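Local coordinates for uncharacterized protein (Bacteroides eggerthii DSM 20697, PDB 4ECO) that is of unknown function but folds as a leucine-rich repeat solenoid and probably binds other proteins, at residues Gly113-Lys118 and Gln210-Asn215; Ser87-Gly92 and Asn120-Gly125; Asp253-Asn258 and Leu277-Cys282. All blocks are in the same frame, centred on the assembly; numbering follows the deposited sequence.

Contact 1: residues Gly113-Lys118 and Gln210-Asn215; sequences GSHGEK and QFYMGN. With NA (sodium ion), chain C.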
ATOM      1  N   GLY A 113     -12.045  11.215 -16.114  1.00 39.16           N
ATOM      2  CA  GLY A 113     -12.189   9.925 -15.465  1.00 38.21           C
ATOM      3  C   GLY A 113     -11.122   9.847 -14.415  1.00 41.18           C
ATOM      4  O   GLY A 113     -10.263  10.723 -14.382  1.00 42.36           O
ATOM      5  N   SER A 114     -11.175   8.841 -13.535  1.00 36.42           N
ATOM      6  CA  SER A 114     -10.190   8.687 -12.465  1.00 35.94           C
ATOM      7  C   SER A 114     -10.219   7.306 -11.884  1.00 43.54           C
ATOM      8  O   SER A 114     -11.144   6.533 -12.176  1.00 44.24           O
ATOM      9  CB  SER A 114     -10.447   9.683 -11.341  1.00 38.25           C
ATOM     10  OG  SER A 114     -11.513   9.227 -10.524  1.00 45.96           O
ATOM     11  N   HIS A 115      -9.241   7.019 -10.979  1.00 40.42           N
ATOM     12  CA  HIS A 115      -9.168   5.750 -10.255  1.00 39.00           C
ATOM     13  C   HIS A 115     -10.341   5.669  -9.273  1.00 44.52           C
ATOM     14  O   HIS A 115     -10.756   4.562  -8.940  1.00 44.70           O
ATOM     15  CB  HIS A 115      -7.813   5.540  -9.569  1.00 38.39           C
ATOM     16  CG  HIS A 115      -7.495   6.496  -8.469  1.00 41.66           C
ATOM     17  ND1 HIS A 115      -6.695   7.595  -8.684  1.00 43.86           N
ATOM     18  CD2 HIS A 115      -7.832   6.452  -7.157  1.00 42.91           C
ATOM     19  CE1 HIS A 115      -6.582   8.193  -7.507  1.00 43.13           C
ATOM     20  NE2 HIS A 115      -7.264   7.547  -6.559  1.00 42.59           N
ATOM     21  N   GLY A 116     -10.908   6.832  -8.903  1.00 40.75           N
ATOM     22  CA  GLY A 116     -12.059   6.944  -8.018  1.00 39.78           C
ATOM     23  C   GLY A 116     -13.280   6.209  -8.544  1.00 46.13           C
ATOM     24  O   GLY A 116     -14.020   5.593  -7.777  1.00 48.25           O
ATOM     25  N   GLU A 117     -13.473   6.223  -9.864  1.00 41.96           N
ATOM     26  CA  GLU A 117     -14.606   5.575 -10.537  1.00 41.10           C
ATOM     27  C   GLU A 117     -14.637   4.054 -10.306  1.00 48.86           C
ATOM     28  O   GLU A 117     -15.731   3.481 -10.224  1.00 51.19           O
ATOM     29  CB  GLU A 117     -14.568   5.879 -12.027  1.00 41.60           C
ATOM     30  CG  GLU A 117     -14.894   7.334 -12.333  1.00 38.48           C
ATOM     31  CD  GLU A 117     -14.758   7.707 -13.793  1.00 55.67           C
ATOM     32  OE1 GLU A 117     -13.702   7.372 -14.385  1.00 38.80           O
ATOM     33  OE2 GLU A 117     -15.695   8.340 -14.342  1.00 39.17           O
ATOM     34  N   LYS A 118     -13.456   3.420 -10.128  1.00 44.64           N
ATOM     35  CA  LYS A 118     -13.353   1.986  -9.856  1.00 43.47           C
ATOM     36  C   LYS A 118     -13.752   1.666  -8.411  1.00 44.75           C
ATOM     37  O   LYS A 118     -14.087   0.513  -8.137  1.00 44.33           O
ATOM     38  CB  LYS A 118     -11.920   1.445 -10.146  1.00 45.99           C
ATOM     39  CG  LYS A 118     -11.545   1.257 -11.640  1.00 56.98           C
ATOM     40  CD  LYS A 118     -12.491   0.326 -12.448  1.00 61.46           C
ATOM     41  CE  LYS A 118     -13.263   1.120 -13.478  1.00 63.46           C
ATOM     42  NZ  LYS A 118     -14.484   0.441 -13.968  1.00 65.20           N
ATOM     43  N   GLN A 210      -4.338  20.192 -12.088  1.00 42.56           N
ATOM     44  CA  GLN A 210      -4.575  18.740 -12.055  1.00 40.86           C
ATOM     45  C   GLN A 210      -5.306  18.268 -13.329  1.00 45.59           C
ATOM     46  O   GLN A 210      -6.351  18.827 -13.701  1.00 44.74           O
ATOM     47  CB  GLN A 210      -5.375  18.337 -10.805  1.00 40.79           C
ATOM     48  CG  GLN A 210      -4.846  18.955  -9.507  1.00 40.88           C
ATOM     49  CD  GLN A 210      -4.553  17.950  -8.441  1.00 55.06           C
ATOM     50  OE1 GLN A 210      -4.857  16.754  -8.563  1.00 40.29           O
ATOM     51  NE2 GLN A 210      -3.944  18.420  -7.363  1.00 55.51           N
ATOM     52  N   PHE A 211      -4.733  17.249 -14.010  1.00 41.44           N
ATOM     53  CA  PHE A 211      -5.339  16.672 -15.202  1.00 40.44           C
ATOM     54  C   PHE A 211      -5.419  15.160 -15.024  1.00 42.83           C
ATOM     55  O   PHE A 211      -4.403  14.479 -15.044  1.00 43.98           O
ATOM     56  CB  PHE A 211      -4.568  17.078 -16.467  1.00 43.03           C
ATOM     57  CG  PHE A 211      -5.165  16.670 -17.795  1.00 44.57           C
ATOM     58  CD1 PHE A 211      -6.518  16.365 -17.911  1.00 46.46           C
ATOM     59  CD2 PHE A 211      -4.384  16.637 -18.944  1.00 48.31           C
ATOM     60  CE1 PHE A 211      -7.062  15.973 -19.139  1.00 47.88           C
ATOM     61  CE2 PHE A 211      -4.935  16.261 -20.175  1.00 50.82           C
ATOM     62  CZ  PHE A 211      -6.277  15.950 -20.267  1.00 47.58           C
ATOM     63  N   TYR A 212      -6.637  14.645 -14.825  1.00 38.43           N
ATOM     64  CA  TYR A 212      -6.914  13.221 -14.604  1.00 36.91           C
ATOM     65  C   TYR A 212      -7.741  12.617 -15.713  1.00 40.71           C
ATOM     66  O   TYR A 212      -8.667  13.250 -16.241  1.00 42.93           O
ATOM     67  CB  TYR A 212      -7.675  13.026 -13.277  1.00 37.41           C
ATOM     68  CG  TYR A 212      -6.822  12.899 -12.029  1.00 39.57           C
ATOM     69  CD1 TYR A 212      -5.930  13.902 -11.664  1.00 41.72           C
ATOM     70  CD2 TYR A 212      -7.006  11.841 -11.142  1.00 40.11           C
ATOM     71  CE1 TYR A 212      -5.163  13.801 -10.500  1.00 42.62           C
ATOM     72  CE2 TYR A 212      -6.254  11.733  -9.972  1.00 40.57           C
ATOM     73  CZ  TYR A 212      -5.332  12.715  -9.655  1.00 45.18           C
ATOM     74  OH  TYR A 212      -4.596  12.620  -8.498  1.00 41.53           O
HETATM   75  N   MSE A 213      -7.410  11.387 -16.064  1.00 34.45           N
HETATM   76  CA  MSE A 213      -8.184  10.601 -17.005  1.00 32.94           C
HETATM   77  C   MSE A 213      -8.005   9.149 -16.655  1.00 38.40           C
HETATM   78  O   MSE A 213      -6.962   8.752 -16.108  1.00 37.38           O
HETATM   79  CB  MSE A 213      -7.884  10.900 -18.490  1.00 34.82           C
HETATM   80  CG  MSE A 213      -6.521  10.471 -19.016  1.00 39.99           C
HETATM   81 SE   MSE A 213      -6.011  11.687 -20.496  0.75 45.85          SE
HETATM   82  CE  MSE A 213      -4.838  12.844 -19.398  1.00 41.95           C
ATOM     83  N   GLY A 214      -9.054   8.377 -16.909  1.00 35.61           N
ATOM     84  CA  GLY A 214      -9.015   6.953 -16.632  1.00 35.02           C
ATOM     85  C   GLY A 214     -10.220   6.187 -17.094  1.00 40.46           C
ATOM     86  O   GLY A 214     -11.298   6.758 -17.271  1.00 42.90           O
ATOM     87  N   ASN A 215     -10.023   4.879 -17.301  1.00 35.93           N
ATOM     88  CA  ASN A 215     -11.004   3.852 -17.685  1.00 34.24           C
ATOM     89  C   ASN A 215     -11.637   4.196 -19.052  1.00 35.42           C
ATOM     90  O   ASN A 215     -12.811   3.929 -19.285  1.00 33.75           O
ATOM     91  CB  ASN A 215     -12.042   3.686 -16.577  1.00 30.86           C
ATOM     92  CG  ASN A 215     -11.429   3.712 -15.195  1.00 43.21           C
ATOM     93  OD1 ASN A 215     -10.711   2.802 -14.797  1.00 41.28           O
ATOM     94  ND2 ASN A 215     -11.597   4.809 -14.478  1.00 35.57           N
TER
HETATM   95 NA    NA C1001     -17.932   7.157 -15.590  1.00 42.76          NA
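Asn215, just past strand 210-214, points its side-chain amide into the bend Ser114-Lys118. Its CG stands beside the backbone N, anti to the carbonyl carbon (chi1 -41°), and ND2 reaches two acceptors. Asn215 ND2 donates to Ser114 O at 2.9 Å, from above the carbonyl plane. Glu117 N reaches the same oxygen from the opposite face. Asn215 ND2 also makes a weak bond to Glu117 OE1 at 3.3 Å. Glu117 OE1 in turn accepts Ser114 N at 3.0 Å, from above the carboxylate plane. Next to this polar cluster, backbone packs on backbone, with Gly113 O 3.3 Å from Met213 CA. This is the tight part of the contact.

The Tyr212 end is looser. Its ring edge meets Ser114 CB, 4.1 Å from Tyr212 CD2, and His115 CE1, 4.3 Å from Tyr212 CE2. The polar ends here turn elsewhere: Ser114 OG bonds Glu89, and His115 ND1 bonds Glu255. Lys118 marks the partly exposed side. Its chain runs past Asn215 in the opposite direction, with CE beside OD1. Lys118 NZ goes on to Gln190, and Asn215 OD1 takes Asn258 ND2.

The sodium ion lies 2.8 Å from Glu117 OE2. This oxygen also accepts Gly90 N, and with Ser192 O it forms a sodium site at the strand-to-loop turns of a leucine-rich repeat solenoid.

Contact 2: residues Ser87-Gly92 and Asn120-Gly125; sequences SLEGFG and NERLFG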
ATOM      1  N   SER A  87     -15.319  18.134 -13.886  1.00 39.59           N
ATOM      2  CA  SER A  87     -15.134  16.699 -13.683  1.00 37.95           C
ATOM      3  C   SER A  87     -16.237  15.894 -14.361  1.00 42.54           C
ATOM      4  O   SER A  87     -17.430  16.124 -14.123  1.00 43.83           O
ATOM      5  CB  SER A  87     -15.086  16.365 -12.200  1.00 37.64           C
ATOM      6  OG  SER A  87     -14.959  14.969 -12.008  1.00 37.48           O
ATOM      7  N   LEU A  88     -15.835  14.935 -15.198  1.00 35.34           N
ATOM      8  CA  LEU A  88     -16.791  14.071 -15.865  1.00 33.84           C
ATOM      9  C   LEU A  88     -16.947  12.782 -15.122  1.00 38.61           C
ATOM     10  O   LEU A  88     -17.669  11.889 -15.604  1.00 39.73           O
ATOM     11  CB  LEU A  88     -16.353  13.769 -17.291  1.00 34.10           C
ATOM     12  CG  LEU A  88     -16.177  14.917 -18.249  1.00 38.60           C
ATOM     13  CD1 LEU A  88     -15.614  14.400 -19.531  1.00 38.19           C
ATOM     14  CD2 LEU A  88     -17.472  15.704 -18.439  1.00 36.98           C
ATOM     15  N   GLU A  89     -16.258  12.655 -13.957  1.00 34.57           N
ATOM     16  CA  GLU A  89     -16.271  11.442 -13.138  1.00 34.94           C
ATOM     17  C   GLU A  89     -17.693  10.893 -12.927  1.00 39.18           C
ATOM     18  O   GLU A  89     -18.588  11.659 -12.555  1.00 38.88           O
ATOM     19  CB  GLU A  89     -15.639  11.704 -11.764  1.00 36.34           C
ATOM     20  CG  GLU A  89     -14.125  11.727 -11.725  1.00 39.81           C
ATOM     21  CD  GLU A  89     -13.636  12.137 -10.354  1.00 54.80           C
ATOM     22  OE1 GLU A  89     -14.063  13.210  -9.859  1.00 41.00           O
ATOM     23  OE2 GLU A  89     -12.853  11.363  -9.757  1.00 50.70           O
ATOM     24  N   GLY A  90     -17.871   9.599 -13.228  1.00 34.44           N
ATOM     25  CA  GLY A  90     -19.116   8.855 -13.049  1.00 33.63           C
ATOM     26  C   GLY A  90     -20.259   9.116 -14.009  1.00 37.88           C
ATOM     27  O   GLY A  90     -21.282   8.431 -13.932  1.00 37.99           O
ATOM     28  N   PHE A  91     -20.094  10.060 -14.937  1.00 34.33           N
ATOM     29  CA  PHE A  91     -21.173  10.412 -15.861  1.00 35.42           C
ATOM     30  C   PHE A  91     -21.340   9.409 -16.985  1.00 42.60           C
ATOM     31  O   PHE A  91     -22.446   9.277 -17.522  1.00 45.15           O
ATOM     32  CB  PHE A  91     -20.960  11.816 -16.454  1.00 36.63           C
ATOM     33  CG  PHE A  91     -21.374  12.941 -15.539  1.00 36.68           C
ATOM     34  CD1 PHE A  91     -22.676  13.017 -15.046  1.00 38.19           C
ATOM     35  CD2 PHE A  91     -20.475  13.948 -15.197  1.00 37.24           C
ATOM     36  CE1 PHE A  91     -23.062  14.080 -14.217  1.00 38.78           C
ATOM     37  CE2 PHE A  91     -20.866  15.014 -14.377  1.00 38.68           C
ATOM     38  CZ  PHE A  91     -22.159  15.075 -13.900  1.00 36.44           C
ATOM     39  N   GLY A  92     -20.268   8.721 -17.338  1.00 38.63           N
ATOM     40  CA  GLY A  92     -20.313   7.748 -18.418  1.00 38.35           C
ATOM     41  C   GLY A  92     -20.356   8.419 -19.769  1.00 42.36           C
ATOM     42  O   GLY A  92     -21.075   7.976 -20.665  1.00 42.49           O
ATOM     43  N   ASN A 120     -16.077   3.769  -6.637  1.00 45.79           N
ATOM     44  CA  ASN A 120     -17.291   4.577  -6.451  1.00 47.41           C
ATOM     45  C   ASN A 120     -17.017   5.823  -5.543  1.00 53.95           C
ATOM     46  O   ASN A 120     -17.704   6.058  -4.540  1.00 54.39           O
ATOM     47  CB  ASN A 120     -18.438   3.707  -5.873  1.00 45.93           C
ATOM     48  CG  ASN A 120     -19.789   4.370  -5.833  1.00 79.09           C
ATOM     49  OD1 ASN A 120     -20.121   5.285  -6.616  1.00 71.11           O
ATOM     50  ND2 ASN A 120     -20.600   3.917  -4.899  1.00 78.72           N
ATOM     51  N   GLU A 121     -15.994   6.615  -5.916  1.00 49.95           N
ATOM     52  CA  GLU A 121     -15.606   7.839  -5.210  1.00 48.54           C
ATOM     53  C   GLU A 121     -15.356   8.964  -6.165  1.00 54.53           C
ATOM     54  O   GLU A 121     -14.704   8.756  -7.189  1.00 55.88           O
ATOM     55  CB  GLU A 121     -14.342   7.614  -4.383  1.00 49.11           C
ATOM     56  CG  GLU A 121     -14.539   6.806  -3.115  1.00 55.40           C
ATOM     57  CD  GLU A 121     -13.313   6.776  -2.229  1.00 71.43           C
ATOM     58  OE1 GLU A 121     -12.836   7.867  -1.829  1.00 74.76           O
ATOM     59  OE2 GLU A 121     -12.836   5.658  -1.926  1.00 55.47           O
ATOM     60  N   ARG A 122     -15.829  10.172  -5.838  1.00 51.67           N
ATOM     61  CA  ARG A 122     -15.525  11.331  -6.679  1.00 51.07           C
ATOM     62  C   ARG A 122     -14.246  11.940  -6.141  1.00 51.76           C
ATOM     63  O   ARG A 122     -14.209  12.321  -4.962  1.00 51.76           O
ATOM     64  CB  ARG A 122     -16.681  12.333  -6.703  1.00 53.91           C
ATOM     65  CG  ARG A 122     -17.102  12.733  -8.115  1.00 72.81           C
ATOM     66  CD  ARG A 122     -18.147  13.845  -8.162  1.00 89.56           C
ATOM     67  NE  ARG A 122     -19.194  13.721  -7.139  1.00 99.31           N
ATOM     68  CZ  ARG A 122     -20.244  12.902  -7.203  1.00114.87           C
ATOM     69  NH1 ARG A 122     -20.391  12.076  -8.232  1.00 98.75           N
ATOM     70  NH2 ARG A 122     -21.129  12.875  -6.220  1.00108.42           N
ATOM     71  N   LEU A 123     -13.167  11.953  -6.939  1.00 44.40           N
ATOM     72  CA  LEU A 123     -11.914  12.509  -6.421  1.00 42.50           C
ATOM     73  C   LEU A 123     -11.901  14.023  -6.560  1.00 44.33           C
ATOM     74  O   LEU A 123     -11.244  14.708  -5.780  1.00 44.14           O
ATOM     75  CB  LEU A 123     -10.688  11.904  -7.111  1.00 41.94           C
ATOM     76  CG  LEU A 123     -10.606  10.391  -7.180  1.00 44.31           C
ATOM     77  CD1 LEU A 123      -9.378   9.980  -7.923  1.00 44.26           C
ATOM     78  CD2 LEU A 123     -10.611   9.781  -5.817  1.00 44.22           C
ATOM     79  N   PHE A 124     -12.655  14.537  -7.536  1.00 40.13           N
ATOM     80  CA  PHE A 124     -12.798  15.964  -7.810  1.00 40.44           C
ATOM     81  C   PHE A 124     -14.123  16.457  -7.273  1.00 48.38           C
ATOM     82  O   PHE A 124     -15.178  15.878  -7.569  1.00 50.22           O
ATOM     83  CB  PHE A 124     -12.687  16.247  -9.315  1.00 41.15           C
ATOM     84  CG  PHE A 124     -11.313  16.105  -9.916  1.00 41.23           C
ATOM     85  CD1 PHE A 124     -10.636  14.898  -9.864  1.00 42.28           C
ATOM     86  CD2 PHE A 124     -10.742  17.143 -10.626  1.00 44.97           C
ATOM     87  CE1 PHE A 124      -9.376  14.765 -10.430  1.00 43.44           C
ATOM     88  CE2 PHE A 124      -9.490  16.996 -11.225  1.00 47.74           C
ATOM     89  CZ  PHE A 124      -8.816  15.810 -11.119  1.00 44.06           C
ATOM     90  N   GLY A 125     -14.051  17.519  -6.492  1.00 45.32           N
ATOM     91  CA  GLY A 125     -15.200  18.137  -5.849  1.00 46.24           C
ATOM     92  C   GLY A 125     -14.770  19.052  -4.724  1.00 52.17           C
ATOM     93  O   GLY A 125     -13.576  19.153  -4.433  1.00 52.75           O
TER
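Glu89 grips the backbone of Leu123 and Phe124 with both carboxylate oxygens. Phe124 N donates to Glu89 OE1 at 3.0 Å, and Leu123 N donates to Glu89 OE2 at 2.9 Å. Both donors come in on the syn side, a little out of the carboxylate plane. Ser87 OG donates to Glu89 OE1 at 2.9 Å from the anti side, and Ser114 OG bonds OE2 from outside the two segments. The buried carboxylate is thus fixed in its rotation, and these donors would probably stabilise its negative charge.

The turn that presents Glu89 is itself bonded. Glu89 N donates back to Ser87 OG, which makes an ST turn, and Leu88-Phe91 is a type II beta turn. Together they lead the chain out of strand 83-87, at one of the strand-to-loop bends of the leucine-rich repeat fold.

Carbon atoms pack against the carboxylate and the Ser87 hydroxyl. Phe124 CB lies 3.4 Å from Glu89 OE1 and 3.7 Å from Ser87 OG. The Leu123 side chain crosses that of Glu89 at about a right angle, with CB 3.5 Å from Glu89 OE2. The exposed Arg122 lays CG 3.5 Å from Glu89 OE1.

Arg122 NE stays 5.8 Å from Glu89 OE1, not in contact, though the charges are opposite.

Contact 3: residues Asp253-Asn258 and Leu277-Cys282; sequences DVEVYN and LINVAC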
ATOM      1  N   ASP A 253      -0.167  17.594 -11.135  1.00 42.27           N
ATOM      2  CA  ASP A 253      -0.768  16.274 -10.916  1.00 40.69           C
ATOM      3  C   ASP A 253      -1.463  15.775 -12.164  1.00 43.95           C
ATOM      4  O   ASP A 253      -2.448  16.365 -12.589  1.00 43.56           O
ATOM      5  CB  ASP A 253      -1.755  16.314  -9.744  1.00 41.31           C
ATOM      6  CG  ASP A 253      -1.126  16.606  -8.401  1.00 45.64           C
ATOM      7  OD1 ASP A 253      -0.616  17.731  -8.216  1.00 46.19           O
ATOM      8  OD2 ASP A 253      -1.197  15.737  -7.518  1.00 50.98           O
ATOM      9  N   VAL A 254      -0.924  14.701 -12.769  1.00 41.45           N
ATOM     10  CA  VAL A 254      -1.474  14.094 -13.988  1.00 40.06           C
ATOM     11  C   VAL A 254      -1.711  12.603 -13.753  1.00 42.99           C
ATOM     12  O   VAL A 254      -0.857  11.916 -13.190  1.00 42.40           O
ATOM     13  CB  VAL A 254      -0.590  14.345 -15.234  1.00 43.36           C
ATOM     14  CG1 VAL A 254      -1.133  13.608 -16.440  1.00 42.71           C
ATOM     15  CG2 VAL A 254      -0.473  15.837 -15.540  1.00 43.75           C
ATOM     16  N   GLU A 255      -2.888  12.110 -14.184  1.00 39.27           N
ATOM     17  CA  GLU A 255      -3.256  10.697 -14.087  1.00 36.77           C
ATOM     18  C   GLU A 255      -3.827  10.195 -15.422  1.00 41.99           C
ATOM     19  O   GLU A 255      -4.714  10.833 -16.005  1.00 42.91           O
ATOM     20  CB  GLU A 255      -4.250  10.472 -12.954  1.00 36.41           C
ATOM     21  CG  GLU A 255      -4.831   9.068 -12.961  1.00 45.56           C
ATOM     22  CD  GLU A 255      -5.690   8.681 -11.778  1.00 47.80           C
ATOM     23  OE1 GLU A 255      -5.138   8.507 -10.671  1.00 45.24           O
ATOM     24  OE2 GLU A 255      -6.912   8.509 -11.967  1.00 34.99           O
ATOM     25  N   VAL A 256      -3.267   9.075 -15.916  1.00 38.24           N
ATOM     26  CA  VAL A 256      -3.695   8.318 -17.106  1.00 38.07           C
ATOM     27  C   VAL A 256      -3.822   6.877 -16.614  1.00 42.22           C
ATOM     28  O   VAL A 256      -2.863   6.109 -16.652  1.00 41.55           O
ATOM     29  CB  VAL A 256      -2.767   8.480 -18.331  1.00 42.01           C
ATOM     30  CG1 VAL A 256      -3.475   8.000 -19.591  1.00 41.93           C
ATOM     31  CG2 VAL A 256      -2.302   9.924 -18.498  1.00 42.22           C
ATOM     32  N   TYR A 257      -4.974   6.554 -16.034  1.00 39.54           N
ATOM     33  CA  TYR A 257      -5.187   5.299 -15.319  1.00 38.74           C
ATOM     34  C   TYR A 257      -6.143   4.369 -16.021  1.00 43.16           C
ATOM     35  O   TYR A 257      -7.215   4.784 -16.448  1.00 43.73           O
ATOM     36  CB  TYR A 257      -5.746   5.642 -13.918  1.00 38.36           C
ATOM     37  CG  TYR A 257      -6.210   4.477 -13.075  1.00 38.53           C
ATOM     38  CD1 TYR A 257      -5.337   3.826 -12.211  1.00 40.01           C
ATOM     39  CD2 TYR A 257      -7.555   4.110 -13.039  1.00 38.34           C
ATOM     40  CE1 TYR A 257      -5.775   2.796 -11.380  1.00 40.72           C
ATOM     41  CE2 TYR A 257      -7.998   3.060 -12.235  1.00 38.04           C
ATOM     42  CZ  TYR A 257      -7.108   2.418 -11.391  1.00 43.32           C
ATOM     43  OH  TYR A 257      -7.542   1.403 -10.567  1.00 41.82           O
ATOM     44  N   ASN A 258      -5.784   3.082 -16.039  1.00 37.94           N
ATOM     45  CA  ASN A 258      -6.578   1.983 -16.574  1.00 37.01           C
ATOM     46  C   ASN A 258      -7.190   2.336 -17.942  1.00 43.90           C
ATOM     47  O   ASN A 258      -8.417   2.420 -18.072  1.00 44.04           O
ATOM     48  CB  ASN A 258      -7.667   1.601 -15.560  1.00 31.08           C
ATOM     49  CG  ASN A 258      -8.412   0.340 -15.843  1.00 53.58           C
ATOM     50  OD1 ASN A 258      -7.942  -0.551 -16.548  1.00 56.74           O
ATOM     51  ND2 ASN A 258      -9.606   0.243 -15.307  1.00 50.00           N
ATOM     52  N   LEU A 277       3.253  14.656  -9.609  1.00 42.44           N
ATOM     53  CA  LEU A 277       2.589  13.358  -9.429  1.00 40.73           C
ATOM     54  C   LEU A 277       2.225  12.777 -10.812  1.00 45.29           C
ATOM     55  O   LEU A 277       1.667  13.484 -11.669  1.00 46.02           O
ATOM     56  CB  LEU A 277       1.340  13.502  -8.522  1.00 39.34           C
ATOM     57  CG  LEU A 277       0.501  12.246  -8.207  1.00 42.08           C
ATOM     58  CD1 LEU A 277      -0.215  12.395  -6.875  1.00 40.91           C
ATOM     59  CD2 LEU A 277      -0.518  11.927  -9.339  1.00 40.58           C
ATOM     60  N   ILE A 278       2.515  11.489 -11.012  1.00 40.05           N
ATOM     61  CA  ILE A 278       2.150  10.807 -12.242  1.00 39.31           C
ATOM     62  C   ILE A 278       1.562   9.444 -11.877  1.00 44.23           C
ATOM     63  O   ILE A 278       2.242   8.618 -11.282  1.00 46.69           O
ATOM     64  CB  ILE A 278       3.271  10.705 -13.310  1.00 42.66           C
ATOM     65  CG1 ILE A 278       2.719  10.029 -14.592  1.00 43.36           C
ATOM     66  CG2 ILE A 278       4.556  10.041 -12.778  1.00 42.10           C
ATOM     67  CD1 ILE A 278       3.555  10.096 -15.789  1.00 55.15           C
ATOM     68  N   ASN A 279       0.294   9.231 -12.215  1.00 38.87           N
ATOM     69  CA  ASN A 279      -0.371   7.962 -11.992  1.00 37.70           C
ATOM     70  C   ASN A 279      -0.622   7.320 -13.357  1.00 41.61           C
ATOM     71  O   ASN A 279      -1.433   7.814 -14.141  1.00 42.73           O
ATOM     72  CB  ASN A 279      -1.662   8.165 -11.184  1.00 39.31           C
ATOM     73  CG  ASN A 279      -2.288   6.900 -10.651  1.00 56.10           C
ATOM     74  OD1 ASN A 279      -2.284   5.845 -11.289  1.00 50.03           O
ATOM     75  ND2 ASN A 279      -2.830   6.982  -9.452  1.00 47.86           N
ATOM     76  N   VAL A 280       0.118   6.263 -13.664  1.00 37.29           N
ATOM     77  CA  VAL A 280       0.005   5.553 -14.946  1.00 36.68           C
ATOM     78  C   VAL A 280      -0.247   4.068 -14.656  1.00 38.91           C
ATOM     79  O   VAL A 280       0.188   3.187 -15.413  1.00 38.11           O
ATOM     80  CB  VAL A 280       1.222   5.783 -15.902  1.00 40.53           C
ATOM     81  CG1 VAL A 280       1.162   7.176 -16.544  1.00 40.45           C
ATOM     82  CG2 VAL A 280       2.563   5.560 -15.189  1.00 40.20           C
ATOM     83  N   ALA A 281      -0.990   3.802 -13.565  1.00 34.42           N
ATOM     84  CA  ALA A 281      -1.328   2.445 -13.151  1.00 34.27           C
ATOM     85  C   ALA A 281      -2.412   1.817 -14.060  1.00 43.42           C
ATOM     86  O   ALA A 281      -3.193   2.543 -14.680  1.00 44.66           O
ATOM     87  CB  ALA A 281      -1.788   2.454 -11.711  1.00 33.34           C
ATOM     88  N   CYS A 282      -2.440   0.473 -14.138  1.00 41.18           N
ATOM     89  CA  CYS A 282      -3.401  -0.384 -14.864  1.00 42.31           C
ATOM     90  C   CYS A 282      -3.326  -0.247 -16.362  1.00 44.59           C
ATOM     91  O   CYS A 282      -4.309  -0.613 -17.017  1.00 45.60           O
ATOM     92  CB  CYS A 282      -4.844  -0.167 -14.412  1.00 43.90           C
ATOM     93  SG  CYS A 282      -5.181  -0.588 -12.692  1.00 47.92           S
TER
HETATM   94  O   HOH W   1      -6.356  -1.375 -18.561  1.00 43.89           O
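Strands 253-257 and 277-279 pair in parallel, Val254 level with Ile278 and Glu255 with Asn279. Val254 N donates to Leu277 O at 3.1 Å, and Val254 O accepts Asn279 N. Val256 N meets Asn279 O at 2.8 Å, nearly along the C=O axis. The pairing continues past the second strand, where Asn258 N bonds Ala281 O at 3.0 Å.

On the face of Glu255 and Asn279 these two side chains lie side by side. Glu255 CG is anti to the backbone N (chi1 171°) and packs 3.7 Å from Asn279 CB. The carboxylate and amide planes are 73° apart. Tyr257 stands on the same flank as Asn279, its ring plane nearly perpendicular to the amide. Its CE1 meets Cys282 SG at 3.7 Å, an oblique sulfur-aromatic contact, and its CD1 touches Ala281 CB at 3.8 Å. A water bridges Asn258 OD1 and Cys282 O.

Second-shell groups hold the polar ends. His115 bonds Glu255 OE1, Arg142 forms a salt bridge with Asp253 OD2, and Gly189 N bonds Asn258 OD1. Asn283 ND2 donates to Val256 O and Asn315 ND2 to Val280 O, consistent with the asparagine ladder of leucine-rich repeats.

The pair lies between strands 210-214 and 309-311, while helix 144-149 packs on Tyr257, Asn279 and Ala281.

How the contacts relate
From the N terminus, the chain leaves strand 83-87 through 87-92, passes strand 109-111, and runs through 113-118 into 120-125. There contact 2 closes a loop of under 30 residues. Contact 1 opens inside that loop and closes much later, at strand 210-214, after a long, partly helical segment that includes helices 135-142, 144-149 and 160-168. The two therefore cross. They also touch, since loop 113-118 meets turn 87-92. Contact 3 follows in series and closes the short connection from strand 253-257 to strand 277-279. It meets contact 1 through neighbouring strands 210-214 and 253-257. Contacts 1 and 2 bring the sodium-site loops together and onto strand 210-214; contact 3 joins the next two parallel strands.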